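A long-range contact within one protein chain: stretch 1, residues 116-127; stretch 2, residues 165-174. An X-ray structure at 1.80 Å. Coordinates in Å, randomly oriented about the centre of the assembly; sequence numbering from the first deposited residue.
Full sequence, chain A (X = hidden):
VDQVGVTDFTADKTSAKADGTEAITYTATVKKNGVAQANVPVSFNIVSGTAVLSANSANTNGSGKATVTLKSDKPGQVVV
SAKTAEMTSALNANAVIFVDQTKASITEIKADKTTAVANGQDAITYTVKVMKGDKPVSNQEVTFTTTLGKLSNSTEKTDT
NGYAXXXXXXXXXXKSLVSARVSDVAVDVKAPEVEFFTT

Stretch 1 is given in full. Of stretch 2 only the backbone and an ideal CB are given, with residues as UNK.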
# COMPACT_ATOMS: atom_id res chain seq x y z
N ALA A 116 3.60 -0.66 -17.61
CA ALA A 116 3.64 0.34 -18.66
C ALA A 116 4.63 -0.10 -19.73
O ALA A 116 5.49 -0.96 -19.50
CB ALA A 116 4.04 1.72 -18.13
N VAL A 117 4.50 0.50 -20.92
CA VAL A 117 5.41 0.22 -22.02
C VAL A 117 6.71 0.98 -21.81
O VAL A 117 6.70 2.15 -21.42
CB VAL A 117 4.77 0.61 -23.37
CG1 VAL A 117 5.77 0.38 -24.51
CG2 VAL A 117 3.50 -0.17 -23.61
N ALA A 118 7.83 0.32 -22.10
CA ALA A 118 9.15 0.93 -21.91
C ALA A 118 9.58 1.69 -23.17
O ALA A 118 10.59 1.39 -23.79
CB ALA A 118 10.17 -0.13 -21.53
N ASN A 119 8.80 2.71 -23.52
CA ASN A 119 9.07 3.50 -24.71
C ASN A 119 9.40 4.96 -24.40
O ASN A 119 9.48 5.77 -25.33
CB ASN A 119 7.89 3.43 -25.68
CG ASN A 119 6.60 3.98 -25.08
OD1 ASN A 119 6.60 4.53 -23.98
ND2 ASN A 119 5.50 3.85 -25.81
N GLY A 120 9.59 5.31 -23.13
CA GLY A 120 9.90 6.67 -22.76
C GLY A 120 8.73 7.62 -22.78
O GLY A 120 8.92 8.82 -22.51
N GLN A 121 7.53 7.14 -23.08
CA GLN A 121 6.34 7.98 -23.16
C GLN A 121 5.21 7.50 -22.26
O GLN A 121 4.55 8.32 -21.63
CB GLN A 121 5.84 8.03 -24.61
CG GLN A 121 6.87 8.55 -25.59
CD GLN A 121 7.18 10.03 -25.39
OE1 GLN A 121 6.31 10.80 -24.98
NE2 GLN A 121 8.41 10.42 -25.69
N ASP A 122 4.99 6.19 -22.18
CA ASP A 122 3.91 5.63 -21.37
C ASP A 122 4.23 5.85 -19.90
O ASP A 122 5.15 5.24 -19.35
CB ASP A 122 3.76 4.15 -21.67
CG ASP A 122 2.51 3.56 -21.04
OD1 ASP A 122 2.32 2.33 -21.12
OD2 ASP A 122 1.70 4.34 -20.49
N ALA A 123 3.45 6.71 -19.24
CA ALA A 123 3.79 7.20 -17.91
C ALA A 123 2.92 6.56 -16.83
O ALA A 123 1.72 6.36 -17.01
CB ALA A 123 3.64 8.72 -17.85
N ILE A 124 3.56 6.23 -15.71
CA ILE A 124 2.87 5.81 -14.49
C ILE A 124 2.84 6.98 -13.53
O ILE A 124 3.88 7.62 -13.28
CB ILE A 124 3.56 4.58 -13.86
CG1 ILE A 124 3.33 3.35 -14.75
CG2 ILE A 124 3.01 4.35 -12.46
CD1 ILE A 124 4.13 2.15 -14.37
N THR A 125 1.67 7.28 -13.00
CA THR A 125 1.47 8.45 -12.16
C THR A 125 1.43 8.01 -10.69
O THR A 125 0.69 7.09 -10.33
CB THR A 125 0.17 9.18 -12.52
OG1 THR A 125 0.19 9.54 -13.90
CG2 THR A 125 0.02 10.44 -11.67
N TYR A 126 2.25 8.67 -9.87
CA TYR A 126 2.30 8.42 -8.44
C TYR A 126 1.74 9.63 -7.71
O TYR A 126 2.10 10.76 -8.02
CB TYR A 126 3.74 8.18 -7.96
CG TYR A 126 4.37 6.93 -8.51
CD1 TYR A 126 4.92 6.91 -9.78
CD2 TYR A 126 4.41 5.77 -7.76
CE1 TYR A 126 5.50 5.77 -10.29
CE2 TYR A 126 4.99 4.62 -8.25
CZ TYR A 126 5.53 4.62 -9.52
OH TYR A 126 6.11 3.49 -10.02
N THR A 127 0.87 9.38 -6.73
CA THR A 127 0.23 10.44 -5.96
C THR A 127 0.45 10.17 -4.48
O THR A 127 0.07 9.12 -3.97
CB THR A 127 -1.27 10.51 -6.28
OG1 THR A 127 -1.45 10.74 -7.69
CG2 THR A 127 -1.93 11.64 -5.50
N UNK A 165 2.11 14.94 -6.93
CA UNK A 165 2.17 13.88 -7.93
C UNK A 165 3.36 14.07 -8.85
O UNK A 165 3.78 15.19 -9.14
CB UNK A 165 0.88 13.84 -8.75
N UNK A 166 3.90 12.94 -9.31
CA UNK A 166 4.92 12.90 -10.34
C UNK A 166 4.57 11.75 -11.28
O UNK A 166 3.81 10.84 -10.92
CB UNK A 166 6.32 12.73 -9.74
N UNK A 167 5.14 11.78 -12.48
CA UNK A 167 5.00 10.69 -13.43
C UNK A 167 6.36 10.04 -13.66
O UNK A 167 7.41 10.65 -13.45
CB UNK A 167 4.41 11.19 -14.75
N UNK A 168 6.32 8.78 -14.10
CA UNK A 168 7.51 7.98 -14.33
C UNK A 168 7.40 7.32 -15.69
O UNK A 168 6.40 6.67 -16.00
CB UNK A 168 7.70 6.94 -13.23
N UNK A 169 8.43 7.51 -16.52
CA UNK A 169 8.57 6.79 -17.78
C UNK A 169 9.88 6.02 -17.77
O UNK A 169 10.75 6.22 -16.91
CB UNK A 169 8.51 7.75 -18.97
N UNK A 170 10.04 5.12 -18.74
CA UNK A 170 11.29 4.38 -18.87
C UNK A 170 11.48 3.96 -20.31
O UNK A 170 10.55 3.49 -20.97
CB UNK A 170 11.31 3.16 -17.95
N UNK A 171 12.71 4.13 -20.80
CA UNK A 171 13.10 3.64 -22.12
C UNK A 171 13.65 2.22 -22.08
O UNK A 171 13.96 1.67 -23.14
CB UNK A 171 14.14 4.58 -22.73
N UNK A 172 13.78 1.61 -20.90
CA UNK A 172 14.23 0.24 -20.79
C UNK A 172 13.30 -0.55 -19.89
O UNK A 172 12.69 0.01 -18.97
CB UNK A 172 15.66 0.18 -20.26
N UNK A 173 13.16 -1.85 -20.12
CA UNK A 173 12.24 -2.66 -19.32
C UNK A 173 12.81 -3.02 -17.96
O UNK A 173 14.02 -3.02 -17.74
CB UNK A 173 11.88 -3.94 -20.07
N UNK A 174 11.91 -3.34 -17.05
CA UNK A 174 12.31 -3.82 -15.74
C UNK A 174 11.37 -3.35 -14.66
O UNK A 174 10.47 -2.53 -14.89
CB UNK A 174 13.74 -3.37 -15.42

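Residues 124-127 and 165-169 pair as antiparallel strands, so side chains of stretch 2 alternate between the face of Thr125 and Thr127 and the face of Ile124 and Tyr126.

Position 165 pairs with Thr127, on the face of the threonines. Its CA lies 3.1 Å from Tyr126 O, a CA-H...O contact. The ideal CB is 4.0 Å from Thr127 OG1, and no charge waits there. A beta-branched or a long polar residue would suit. It is Lys165. Its CD comes 4.5 Å from Thr125 CG2, and the amino end leads away.

Position 166 forms a hydrogen-bonded pair with Tyr126: Tyr126 N to 166 O is 2.9 Å, and 166 N to Tyr126 O is 3.1 Å. The CB points to the side of the sheet that carries Ile124 and Tyr126, where an apolar residue fits; extended backbone angles favour beta-branching. It is Val166, with CG2 4.3 Å from Tyr126 CB.

Position 167 returns to the face of Thr125. Its ideal CB is 4.0 Å from Ala123 CB. Threonine, valine or serine would do. Thr167 places CG2 3.6 Å from Thr125 OG1.

Position 168 pairs with Ile124 through two hydrogen bonds: Ile124 N to 168 O is 2.9 Å, and 168 N to Ile124 O is 2.8 Å. Its ideal CB lies 3.8 Å from Tyr126 CE1, at the ring edge. Leucine, isoleucine, valine or methionine would suit. Leu168 brings CD2 to 3.8 Å from Tyr126 OH.

Position 169 points toward stretch 1, with the ideal CB 3.7 Å from Gly120 O. A small or beta-branched residue fits. Thr169 sets CG2 3.8 Å from Ala123 CB and 3.7 Å from Gln121 O.

Position 170 contributes mainly backbone. Its O accepts from Gly120 N at 3.0 Å. Its N donates to water 1 at 3.0 Å, and that water's O also lies 2.8 Å from Val117 O. The CB points sideways, so a small residue of either polarity is plausible. It is Ser170; OG donates to the O of 172 at 2.6 Å.

Position 171 points away, and many residues could fit. Thr171 lays CG2 3.8 Å from Gly120 CA. An ideal CB on Gly120 would clash with that methyl.

Position 172 points away into space free of stretch 1; polar residues suit. It is Thr172.

Position 173 has its ideal CB 4.4 Å from Ala118 CB. Its phi of -79° permits proline, among others. Pro173 makes that apolar contact.

Position 174 has phi 145°, and a CB would jam against the preceding carbonyl. Glycine is called for: Gly174.

Stretch 2, residues 165-174: KVTLTSTTPG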
# COMPACT_ATOMS: atom_id res chain seq x y z
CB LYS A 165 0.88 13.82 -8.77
CG LYS A 165 0.61 15.02 -9.67
CD LYS A 165 -0.60 14.75 -10.56
CE LYS A 165 -0.80 15.83 -11.60
NZ LYS A 165 -1.94 15.51 -12.51
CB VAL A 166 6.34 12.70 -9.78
CG1 VAL A 166 6.74 13.89 -8.92
CG2 VAL A 166 6.44 11.39 -9.00
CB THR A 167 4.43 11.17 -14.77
OG1 THR A 167 5.23 12.22 -15.32
CG2 THR A 167 3.00 11.65 -14.60
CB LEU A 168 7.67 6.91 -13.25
CG LEU A 168 8.87 5.96 -13.37
CD1 LEU A 168 10.14 6.70 -12.96
CD2 LEU A 168 8.66 4.71 -12.53
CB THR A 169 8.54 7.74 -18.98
OG1 THR A 169 9.61 8.70 -18.86
CG2 THR A 169 7.21 8.46 -19.06
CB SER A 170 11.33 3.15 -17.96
OG SER A 170 12.56 2.46 -18.07
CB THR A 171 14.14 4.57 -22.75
OG1 THR A 171 15.32 4.62 -21.93
CG2 THR A 171 13.59 5.97 -22.92
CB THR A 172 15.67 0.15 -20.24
OG1 THR A 172 15.69 0.57 -18.86
CG2 THR A 172 16.61 1.03 -21.04
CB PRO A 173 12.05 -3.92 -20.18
CG PRO A 173 13.38 -4.07 -20.88
CD PRO A 173 13.87 -2.65 -21.14
O HOH W 1 7.65 4.63 -20.41
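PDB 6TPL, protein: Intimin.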